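Local structure of phosphatidylinositide phosphatase SAC2 (Homo sapiens, 4XUU) at residues L18-D23 with A57-Y62; Q72-S77 with Y113-R118; L103-K108 with K163-I168. The protein removes the 4-phosphate from phosphoinositides, mainly phosphatidylinositol 4-phosphate, in endocytic recycling, this chain being the hSac2 domain of the homodimeric enzyme. One frame throughout, in Å; residues are numbered along the deposited sequence.

In the fold
From the N terminus, helix 4-19 runs into a loop, and interaction 1 sets that loop against strand 57-63, closing a span that includes strands 26-34 and 48-54. Interaction 2 opens after interaction 1 has closed: strand 70-77, next to 57-63 in the sheet, faces strand 110-119 across the interior, closing a loop that includes strands 81-88 and 99-107. Interaction 3 starts inside that loop, on strand 99-107, and ends in the C-terminal segment 163-168, so interactions 2 and 3 cross, their centres about 7 Å apart. Together they tie the N-terminal helix, two halves of the curled sheet and the C-terminal tail into one pleckstrin-homology-like domain.

Interaction 1. Residues L18-D23 with A57-Y62; sequences LLLPDD and AYYVAY
Leu20 and Pro21, where the chain leaves helix 4-19, both lean on the ring of Tyr59. Just before them, the end of the helix faces another copy of the protein: Leu18 packs on Tyr15 and Leu19 on Leu12 of the second subunit. Leu20 then turns back to its own chain. Its CG stands anti to the carbonyl carbon (chi1 -58°), which brings the CD2 branch obliquely to the ring, 3.5 Å from Tyr59 CE1. A leucine suits this buried spot because a branched tip can press on an aromatic ring. Pro21 follows from the phenol end, its CD 3.3 Å from Tyr59 OH; its rigid ring suits an extended linker at the surface. A little further on, Tyr59 OH is hydrogen-bonded to Glu24, and Arg75 NE gives the same hydroxyl a weak bond. Replacing Tyr59 with an alanine would probably leave Leu20 CD2 facing a gap and Glu24 without its phenol partner. Tyr59 projects from the central strand of the antiparallel meander 48-54, 57-63 and 70-77, as in the N-terminal sheet of a pleckstrin-homology-like fold, here with a dimer-facing helix leading into it.

Interaction 2. Residues Q72-S77 with Y113-R118; sequences QYQRLS and YFHTLR
His115 meets Gln74 and Leu76 between two strands that face each other without being neighbours, Gln74 CA and His115 CA lying 11.0 Å apart. From the backbone, His115 CB points toward strand 70-77, and CG lies beside the backbone N (chi1 -60°), carrying the ring out into the interior. At ND1 the ring is hydrogen-bonded to the hydroxyl of Tyr62, which, with the stack of His165 on the ring, is likely to hold the imidazole's rotation. The far edge, CE1 and NE2, faces strand 70-77. Gln74 OE1 comes up to this edge in the plane of the ring, 2.9 Å from His115 NE2, with the amide standing almost upright to the ring at 88°. On the other side of the amide, Gln74 NE2 is hydrogen-bonded to Glu166 O and to Tyr105 OH, so the amide is held from its nitrogen end. Leu76 adds an apolar neighbour, its CD1 3.8 Å from His115 NE2, again near the ring plane. A histidine and a glutamine suit this buried place because His115 ND1 finds a partner in Tyr62 OH and Gln74 NE2 finds two in Glu166 O and Tyr105 OH, while their flat groups still pack closely. The facing of these two strands is consistent with the pleckstrin-homology-like fold, in which a strongly bent sheet curls round a core.

Interaction 3. Residues L103-K108 with K163-I168; sequences LHYRYK and KPHEDI
A side-chain contact, largely polar and lying toward the surface, fastens the C-terminal tail 163-168 to the end of strand 99-107 through two tyrosines. Tyr105 and His165 are joined directly: Tyr105 OH and His165 ND1 lie 2.7 Å apart, and either could be the donor. The bond runs at the edge of both rings, which meet rim to rim with planes only 22° apart, neither lying over the other. Tyr105 reaches the histidine because its CG sits between the backbone N and the carbonyl carbon (chi1 70°), swinging the phenol toward the tail. One face of the His165 ring lies under its own segment, with Lys163 O 4.2 Å above the ring centre. Two residues on, Tyr107 has its CG anti to the backbone N (chi1 179°) and crosses Glu166 at about a right angle, the carboxylate steeply turned against the ring. Tyr107 OH donates a weak hydrogen bond of 3.4 Å to Glu166 OE1, which sits at the ring edge. Ile168 adds an apolar touch, its CD1 4.4 Å from Tyr107 CE1, and Lys108 CG packs 3.5 Å above one face of the Tyr107 ring, offset to its rim. Tyrosine suits both places, since its ring can pack while its hydroxyl reaches a polar partner on the tail. Strand 99-107 lies between strands 81-88 and 110-119, and Tyr113 of the latter meets Tyr107 edge-to-face. On its far side the tail pairs with strand 70-77, Ile168 bonding through its backbone to Tyr73 and Arg75, and thus bridges strands 99-107 and 70-77.

Interaction 1. Residues L18-D23 with A57-Y62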
loop_
_atom_site.group_PDB
_atom_site.type_symbol
_atom_site.label_atom_id
_atom_site.label_comp_id
_atom_site.label_asym_id
_atom_site.label_seq_id
_atom_site.Cartn_x
_atom_site.Cartn_y
_atom_site.Cartn_z
ATOM N N LEU A 18 0.892 -30.290 17.213
ATOM C CA LEU A 18 -0.437 -30.472 17.794
ATOM C C LEU A 18 -1.430 -29.423 17.295
ATOM O O LEU A 18 -2.613 -29.716 17.116
ATOM C CB LEU A 18 -0.362 -30.424 19.323
ATOM C CG LEU A 18 0.150 -31.661 20.060
ATOM C CD1 LEU A 18 0.785 -31.266 21.388
ATOM C CD2 LEU A 18 -0.970 -32.669 20.265
ATOM N N LEU A 19 -0.935 -28.209 17.075
ATOM C CA LEU A 19 -1.765 -27.061 16.707
ATOM C C LEU A 19 -2.613 -27.288 15.452
ATOM O O LEU A 19 -3.760 -26.849 15.388
ATOM C CB LEU A 19 -0.886 -25.815 16.531
ATOM C CG LEU A 19 -1.530 -24.425 16.566
ATOM C CD1 LEU A 19 -2.205 -24.160 17.899
ATOM C CD2 LEU A 19 -0.490 -23.354 16.286
ATOM N N LEU A 20 -2.039 -27.977 14.468
ATOM C CA LEU A 20 -2.680 -28.182 13.175
ATOM C C LEU A 20 -2.778 -29.667 12.827
ATOM O O LEU A 20 -2.016 -30.473 13.361
ATOM C CB LEU A 20 -1.894 -27.450 12.084
ATOM C CG LEU A 20 -1.688 -25.944 12.238
ATOM C CD1 LEU A 20 -0.673 -25.444 11.235
ATOM C CD2 LEU A 20 -3.003 -25.186 12.104
ATOM N N PRO A 21 -3.722 -30.036 11.936
ATOM C CA PRO A 21 -3.787 -31.404 11.420
ATOM C C PRO A 21 -2.486 -31.844 10.745
ATOM O O PRO A 21 -1.722 -31.003 10.266
ATOM C CB PRO A 21 -4.916 -31.328 10.390
ATOM C CG PRO A 21 -5.806 -30.261 10.903
ATOM C CD PRO A 21 -4.890 -29.240 11.511
ATOM N N ASP A 22 -2.255 -33.158 10.721
ATOM C CA ASP A 22 -1.058 -33.777 10.134
ATOM C C ASP A 22 -0.636 -33.178 8.795
ATOM O O ASP A 22 0.541 -32.886 8.582
ATOM C CB ASP A 22 -1.271 -35.290 9.956
ATOM C CG ASP A 22 -1.086 -36.074 11.248
ATOM O OD1 ASP A 22 -0.921 -35.459 12.324
ATOM O OD2 ASP A 22 -1.105 -37.323 11.184
ATOM N N ASP A 23 -1.605 -33.000 7.903
ATOM C CA ASP A 23 -1.343 -32.580 6.530
ATOM C C ASP A 23 -1.118 -31.073 6.348
ATOM O O ASP A 23 -0.632 -30.643 5.302
ATOM C CB ASP A 23 -2.468 -33.068 5.607
ATOM C CG ASP A 23 -3.858 -32.668 6.096
ATOM O OD1 ASP A 23 -3.988 -32.110 7.208
ATOM O OD2 ASP A 23 -4.835 -32.920 5.361
ATOM N N ALA A 57 -6.360 -23.725 5.463
ATOM C CA ALA A 57 -7.412 -23.244 6.350
ATOM C C ALA A 57 -6.959 -22.056 7.181
ATOM O O ALA A 57 -5.764 -21.827 7.364
ATOM C CB ALA A 57 -7.875 -24.367 7.263
ATOM N N TYR A 58 -7.923 -21.290 7.676
ATOM C CA TYR A 58 -7.637 -20.291 8.691
ATOM C C TYR A 58 -8.459 -20.591 9.935
ATOM O O TYR A 58 -9.510 -21.240 9.852
ATOM C CB TYR A 58 -7.855 -18.862 8.172
ATOM C CG TYR A 58 -9.287 -18.482 7.879
ATOM C CD1 TYR A 58 -9.964 -19.030 6.784
ATOM C CD2 TYR A 58 -9.959 -17.559 8.683
ATOM C CE1 TYR A 58 -11.281 -18.677 6.504
ATOM C CE2 TYR A 58 -11.274 -17.193 8.411
ATOM C CZ TYR A 58 -11.929 -17.762 7.319
ATOM O OH TYR A 58 -13.229 -17.421 7.040
ATOM N N TYR A 59 -7.953 -20.148 11.082
ATOM C CA TYR A 59 -8.521 -20.484 12.381
ATOM C C TYR A 59 -8.822 -19.208 13.145
ATOM O O TYR A 59 -7.959 -18.328 13.256
ATOM C CB TYR A 59 -7.539 -21.344 13.181
ATOM C CG TYR A 59 -7.203 -22.664 12.521
ATOM C CD1 TYR A 59 -6.336 -22.727 11.424
ATOM C CD2 TYR A 59 -7.753 -23.846 12.991
ATOM C CE1 TYR A 59 -6.041 -23.937 10.811
ATOM C CE2 TYR A 59 -7.454 -25.059 12.398
ATOM C CZ TYR A 59 -6.606 -25.104 11.307
ATOM O OH TYR A 59 -6.331 -26.320 10.724
ATOM N N VAL A 60 -10.047 -19.104 13.657
ATOM C CA VAL A 60 -10.451 -17.940 14.436
ATOM C C VAL A 60 -10.892 -18.363 15.832
ATOM O O VAL A 60 -11.818 -19.162 15.989
ATOM C CB VAL A 60 -11.573 -17.129 13.747
ATOM C CG1 VAL A 60 -11.806 -15.821 14.481
ATOM C CG2 VAL A 60 -11.238 -16.859 12.280
ATOM N N ALA A 61 -10.213 -17.818 16.838
ATOM C CA ALA A 61 -10.508 -18.118 18.231
ATOM C C ALA A 61 -10.791 -16.841 19.012
ATOM O O ALA A 61 -9.945 -15.948 19.075
ATOM C CB ALA A 61 -9.357 -18.884 18.861
ATOM N N TYR A 62 -11.985 -16.756 19.593
ATOM C CA TYR A 62 -12.350 -15.641 20.468
ATOM C C TYR A 62 -12.060 -16.001 21.925
ATOM O O TYR A 62 -12.356 -17.112 22.366
ATOM C CB TYR A 62 -13.828 -15.269 20.298
ATOM C CG TYR A 62 -14.171 -14.595 18.983
ATOM C CD1 TYR A 62 -14.222 -15.325 17.796
ATOM C CD2 TYR A 62 -14.458 -13.227 18.926
ATOM C CE1 TYR A 62 -14.541 -14.717 16.589
ATOM C CE2 TYR A 62 -14.783 -12.606 17.718
ATOM C CZ TYR A 62 -14.818 -13.361 16.554
ATOM O OH TYR A 62 -15.130 -12.778 15.348
#

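Interaction 2. Residues Q72-S77 with Y113-R118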
loop_
_atom_site.group_PDB
_atom_site.type_symbol
_atom_site.label_atom_id
_atom_site.label_comp_id
_atom_site.label_asym_id
_atom_site.label_seq_id
_atom_site.Cartn_x
_atom_site.Cartn_y
_atom_site.Cartn_z
ATOM N N GLN A 72 -14.954 -19.339 21.763
ATOM C CA GLN A 72 -15.401 -19.813 20.478
ATOM C C GLN A 72 -14.229 -20.240 19.646
ATOM O O GLN A 72 -13.208 -19.656 19.721
ATOM C CB GLN A 72 -16.128 -18.689 19.794
ATOM C CG GLN A 72 -16.728 -19.048 18.518
ATOM C CD GLN A 72 -17.436 -17.896 17.918
ATOM O OE1 GLN A 72 -17.322 -17.630 16.747
ATOM N NE2 GLN A 72 -18.164 -17.192 18.722
ATOM N N TYR A 73 -14.401 -21.241 18.818
ATOM C CA TYR A 73 -13.319 -21.739 17.971
ATOM C C TYR A 73 -13.854 -22.237 16.633
ATOM O O TYR A 73 -14.833 -22.970 16.584
ATOM C CB TYR A 73 -12.556 -22.854 18.694
ATOM C CG TYR A 73 -11.509 -23.553 17.857
ATOM C CD1 TYR A 73 -11.848 -24.642 17.047
ATOM C CD2 TYR A 73 -10.178 -23.142 17.885
ATOM C CE1 TYR A 73 -10.892 -25.292 16.279
ATOM C CE2 TYR A 73 -9.211 -23.788 17.118
ATOM C CZ TYR A 73 -9.578 -24.861 16.319
ATOM O OH TYR A 73 -8.630 -25.509 15.564
ATOM N N GLN A 74 -13.196 -21.838 15.551
ATOM C CA GLN A 74 -13.608 -22.220 14.207
ATOM C C GLN A 74 -12.404 -22.537 13.331
ATOM O O GLN A 74 -11.491 -21.724 13.214
ATOM C CB GLN A 74 -14.407 -21.095 13.544
ATOM C CG GLN A 74 -15.814 -20.853 14.095
ATOM C CD GLN A 74 -16.549 -19.762 13.334
ATOM O OE1 GLN A 74 -15.979 -18.727 13.018
ATOM N NE2 GLN A 74 -17.816 -19.994 13.035
ATOM N N ARG A 75 -12.396 -23.723 12.732
ATOM C CA ARG A 75 -11.513 -23.984 11.606
ATOM C C ARG A 75 -12.340 -23.769 10.359
ATOM O O ARG A 75 -13.453 -24.290 10.237
ATOM C CB ARG A 75 -10.953 -25.404 11.621
ATOM C CG ARG A 75 -10.007 -25.690 10.455
ATOM C CD ARG A 75 -9.645 -27.159 10.367
ATOM N NE ARG A 75 -8.888 -27.467 9.156
ATOM C CZ ARG A 75 -9.429 -27.727 7.967
ATOM N NH1 ARG A 75 -10.746 -27.715 7.802
ATOM N NH2 ARG A 75 -8.646 -27.994 6.934
ATOM N N LEU A 76 -11.799 -22.986 9.439
ATOM C CA LEU A 76 -12.523 -22.619 8.235
ATOM C C LEU A 76 -11.630 -22.855 7.034
ATOM O O LEU A 76 -10.523 -22.308 6.952
ATOM C CB LEU A 76 -12.958 -21.151 8.310
ATOM C CG LEU A 76 -13.939 -20.768 9.430
ATOM C CD1 LEU A 76 -13.767 -19.322 9.881
ATOM C CD2 LEU A 76 -15.380 -21.048 9.004
ATOM N N SER A 77 -12.102 -23.689 6.114
ATOM C CA SER A 77 -11.381 -23.957 4.880
ATOM C C SER A 77 -11.226 -22.662 4.097
ATOM O O SER A 77 -12.115 -21.804 4.127
ATOM C CB SER A 77 -12.126 -24.991 4.041
ATOM O OG SER A 77 -11.436 -25.248 2.830
ATOM N N TYR A 113 -22.113 -14.561 6.786
ATOM C CA TYR A 113 -21.271 -14.806 7.951
ATOM C C TYR A 113 -19.955 -14.054 7.797
ATOM O O TYR A 113 -19.286 -14.167 6.759
ATOM C CB TYR A 113 -20.970 -16.300 8.100
ATOM C CG TYR A 113 -22.165 -17.178 8.379
ATOM C CD1 TYR A 113 -22.585 -17.427 9.687
ATOM C CD2 TYR A 113 -22.863 -17.785 7.336
ATOM C CE1 TYR A 113 -23.679 -18.249 9.947
ATOM C CE2 TYR A 113 -23.956 -18.603 7.587
ATOM C CZ TYR A 113 -24.357 -18.829 8.891
ATOM O OH TYR A 113 -25.441 -19.640 9.132
ATOM N N PHE A 114 -19.579 -13.294 8.824
ATOM C CA PHE A 114 -18.312 -12.561 8.791
ATOM C C PHE A 114 -17.701 -12.253 10.151
ATOM O O PHE A 114 -18.405 -12.057 11.141
ATOM C CB PHE A 114 -18.406 -11.282 7.932
ATOM C CG PHE A 114 -19.552 -10.371 8.286
ATOM C CD1 PHE A 114 -19.438 -9.452 9.325
ATOM C CD2 PHE A 114 -20.735 -10.403 7.549
ATOM C CE1 PHE A 114 -20.495 -8.590 9.640
ATOM C CE2 PHE A 114 -21.797 -9.548 7.854
ATOM C CZ PHE A 114 -21.677 -8.640 8.902
ATOM N N HIS A 115 -16.374 -12.226 10.172
ATOM C CA HIS A 115 -15.608 -11.798 11.329
ATOM C C HIS A 115 -15.105 -10.396 11.062
ATOM O O HIS A 115 -14.596 -10.116 9.982
ATOM C CB HIS A 115 -14.416 -12.720 11.548
ATOM C CG HIS A 115 -14.792 -14.147 11.775
ATOM N ND1 HIS A 115 -15.404 -14.578 12.933
ATOM C CD2 HIS A 115 -14.641 -15.244 10.997
ATOM C CE1 HIS A 115 -15.616 -15.878 12.857
ATOM N NE2 HIS A 115 -15.157 -16.309 11.695
ATOM N N THR A 116 -15.252 -9.515 12.043
ATOM C CA THR A 116 -14.766 -8.148 11.901
ATOM C C THR A 116 -13.697 -7.881 12.949
ATOM O O THR A 116 -13.983 -7.822 14.151
ATOM C CB THR A 116 -15.904 -7.122 11.986
ATOM O OG1 THR A 116 -16.992 -7.549 11.154
ATOM C CG2 THR A 116 -15.427 -5.757 11.516
ATOM N N LEU A 117 -12.463 -7.727 12.474
ATOM C CA LEU A 117 -11.303 -7.702 13.348
ATOM C C LEU A 117 -10.473 -6.441 13.161
ATOM O O LEU A 117 -10.497 -5.827 12.096
ATOM C CB LEU A 117 -10.442 -8.948 13.101
ATOM C CG LEU A 117 -11.187 -10.288 13.069
ATOM C CD1 LEU A 117 -10.306 -11.408 12.523
ATOM C CD2 LEU A 117 -11.756 -10.654 14.442
ATOM N N ARG A 118 -9.750 -6.054 14.205
ATOM C CA ARG A 118 -8.802 -4.950 14.108
ATOM C C ARG A 118 -7.537 -5.265 14.891
ATOM O O ARG A 118 -7.495 -6.221 15.670
ATOM C CB ARG A 118 -9.421 -3.620 14.570
ATOM C CG ARG A 118 -9.721 -3.517 16.060
ATOM C CD ARG A 118 -9.856 -2.067 16.470
ATOM N NE ARG A 118 -10.366 -1.917 17.832
ATOM C CZ ARG A 118 -9.631 -1.566 18.886
ATOM N NH1 ARG A 118 -8.333 -1.312 18.755
ATOM N NH2 ARG A 118 -10.200 -1.468 20.079
#

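Interaction 3. Residues L103-K108 with K163-I168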
loop_
_atom_site.group_PDB
_atom_site.type_symbol
_atom_site.label_atom_id
_atom_site.label_comp_id
_atom_site.label_asym_id
_atom_site.label_seq_id
_atom_site.Cartn_x
_atom_site.Cartn_y
_atom_site.Cartn_z
ATOM N N LEU A 103 -13.871 -10.447 7.244
ATOM C CA LEU A 103 -13.670 -11.710 6.541
ATOM C C LEU A 103 -15.007 -12.401 6.314
ATOM O O LEU A 103 -15.591 -12.952 7.248
ATOM C CB LEU A 103 -12.747 -12.636 7.347
ATOM C CG LEU A 103 -11.413 -12.112 7.896
ATOM C CD1 LEU A 103 -10.775 -13.134 8.822
ATOM C CD2 LEU A 103 -10.459 -11.750 6.779
ATOM N N HIS A 104 -15.489 -12.363 5.075
ATOM C CA HIS A 104 -16.766 -12.983 4.719
ATOM C C HIS A 104 -16.557 -14.454 4.377
ATOM O O HIS A 104 -15.783 -14.785 3.481
ATOM C CB HIS A 104 -17.411 -12.257 3.536
ATOM C CG HIS A 104 -17.735 -10.820 3.805
ATOM N ND1 HIS A 104 -19.010 -10.386 4.101
ATOM C CD2 HIS A 104 -16.952 -9.716 3.817
ATOM C CE1 HIS A 104 -18.997 -9.078 4.289
ATOM N NE2 HIS A 104 -17.760 -8.647 4.119
ATOM N N TYR A 105 -17.245 -15.335 5.092
ATOM C CA TYR A 105 -17.116 -16.766 4.845
ATOM C C TYR A 105 -18.449 -17.463 4.582
ATOM O O TYR A 105 -19.509 -17.021 5.044
ATOM C CB TYR A 105 -16.331 -17.457 5.970
ATOM C CG TYR A 105 -17.033 -17.566 7.311
ATOM C CD1 TYR A 105 -16.921 -16.553 8.265
ATOM C CD2 TYR A 105 -17.783 -18.699 7.637
ATOM C CE1 TYR A 105 -17.552 -16.655 9.504
ATOM C CE2 TYR A 105 -18.416 -18.815 8.872
ATOM C CZ TYR A 105 -18.296 -17.790 9.800
ATOM O OH TYR A 105 -18.923 -17.900 11.019
ATOM N N ARG A 106 -18.379 -18.550 3.821
ATOM C CA ARG A 106 -19.545 -19.349 3.498
ATOM C C ARG A 106 -19.646 -20.501 4.493
ATOM O O ARG A 106 -18.655 -21.185 4.771
ATOM C CB ARG A 106 -19.455 -19.863 2.062
ATOM C CG ARG A 106 -20.747 -20.452 1.534
ATOM C CD ARG A 106 -20.673 -20.701 0.038
ATOM N NE ARG A 106 -20.934 -19.490 -0.739
ATOM C CZ ARG A 106 -22.098 -19.204 -1.320
ATOM N NH1 ARG A 106 -23.125 -20.040 -1.220
ATOM N NH2 ARG A 106 -22.236 -18.079 -2.009
ATOM N N TYR A 107 -20.844 -20.695 5.035
ATOM C CA TYR A 107 -21.088 -21.704 6.057
ATOM C C TYR A 107 -22.381 -22.454 5.757
ATOM O O TYR A 107 -23.441 -21.841 5.604
ATOM C CB TYR A 107 -21.139 -21.054 7.445
ATOM C CG TYR A 107 -21.416 -22.017 8.575
ATOM C CD1 TYR A 107 -20.469 -22.968 8.955
ATOM C CD2 TYR A 107 -22.625 -21.977 9.268
ATOM C CE1 TYR A 107 -20.722 -23.860 9.995
ATOM C CE2 TYR A 107 -22.887 -22.861 10.311
ATOM C CZ TYR A 107 -21.931 -23.800 10.670
ATOM O OH TYR A 107 -22.183 -24.678 11.700
ATOM N N LYS A 108 -22.280 -23.780 5.678
ATOM C CA LYS A 108 -23.382 -24.637 5.233
ATOM C C LYS A 108 -23.949 -24.125 3.905
ATOM O O LYS A 108 -25.164 -24.090 3.705
ATOM C CB LYS A 108 -24.490 -24.739 6.298
ATOM C CG LYS A 108 -24.013 -25.018 7.726
ATOM C CD LYS A 108 -23.514 -26.441 7.918
ATOM C CE LYS A 108 -23.389 -26.766 9.393
ATOM N NZ LYS A 108 -22.981 -28.173 9.622
ATOM N N LYS A 163 -24.466 -13.093 10.873
ATOM C CA LYS A 163 -25.228 -14.240 11.364
ATOM C C LYS A 163 -24.429 -14.882 12.497
ATOM O O LYS A 163 -23.197 -14.875 12.454
ATOM C CB LYS A 163 -25.454 -15.263 10.250
ATOM C CG LYS A 163 -26.418 -14.837 9.162
ATOM C CD LYS A 163 -26.723 -16.006 8.234
ATOM C CE LYS A 163 -27.802 -15.660 7.218
ATOM N NZ LYS A 163 -27.302 -14.746 6.155
ATOM N N PRO A 164 -25.117 -15.428 13.519
ATOM C CA PRO A 164 -24.395 -16.021 14.651
ATOM C C PRO A 164 -23.369 -17.068 14.215
ATOM O O PRO A 164 -23.677 -17.934 13.392
ATOM C CB PRO A 164 -25.512 -16.669 15.489
ATOM C CG PRO A 164 -26.721 -16.681 14.612
ATOM C CD PRO A 164 -26.576 -15.511 13.704
ATOM N N HIS A 165 -22.154 -16.963 14.748
ATOM C CA HIS A 165 -21.100 -17.928 14.453
ATOM C C HIS A 165 -21.321 -19.211 15.238
ATOM O O HIS A 165 -21.765 -19.185 16.387
ATOM C CB HIS A 165 -19.717 -17.375 14.802
ATOM C CG HIS A 165 -19.409 -16.050 14.183
ATOM N ND1 HIS A 165 -19.164 -15.894 12.837
ATOM C CD2 HIS A 165 -19.278 -14.819 14.733
ATOM C CE1 HIS A 165 -18.908 -14.624 12.582
ATOM N NE2 HIS A 165 -18.971 -13.950 13.716
ATOM N N GLU A 166 -20.995 -20.333 14.614
ATOM C CA GLU A 166 -21.063 -21.624 15.278
ATOM C C GLU A 166 -19.678 -22.250 15.320
ATOM O O GLU A 166 -18.865 -22.027 14.424
ATOM C CB GLU A 166 -22.058 -22.538 14.565
ATOM C CG GLU A 166 -23.507 -22.216 14.895
ATOM C CD GLU A 166 -24.492 -22.919 13.982
ATOM O OE1 GLU A 166 -24.582 -22.534 12.796
ATOM O OE2 GLU A 166 -25.187 -23.843 14.455
ATOM N N ASP A 167 -19.405 -23.014 16.374
ATOM C CA ASP A 167 -18.125 -23.698 16.509
ATOM C C ASP A 167 -17.972 -24.746 15.413
ATOM O O ASP A 167 -18.918 -25.476 15.106
ATOM C CB ASP A 167 -17.988 -24.332 17.897
ATOM C CG ASP A 167 -17.781 -23.299 18.999
ATOM O OD1 ASP A 167 -17.007 -22.343 18.788
ATOM O OD2 ASP A 167 -18.389 -23.450 20.083
ATOM N N ILE A 168 -16.788 -24.796 14.810
ATOM C CA ILE A 168 -16.512 -25.741 13.728
ATOM C C ILE A 168 -15.086 -26.292 13.780
ATOM O O ILE A 168 -14.114 -25.542 13.858
ATOM C CB ILE A 168 -16.888 -25.171 12.320
ATOM C CG1 ILE A 168 -16.195 -25.940 11.196
ATOM C CG2 ILE A 168 -16.568 -23.706 12.210
ATOM C CD1 ILE A 168 -16.679 -25.566 9.804
#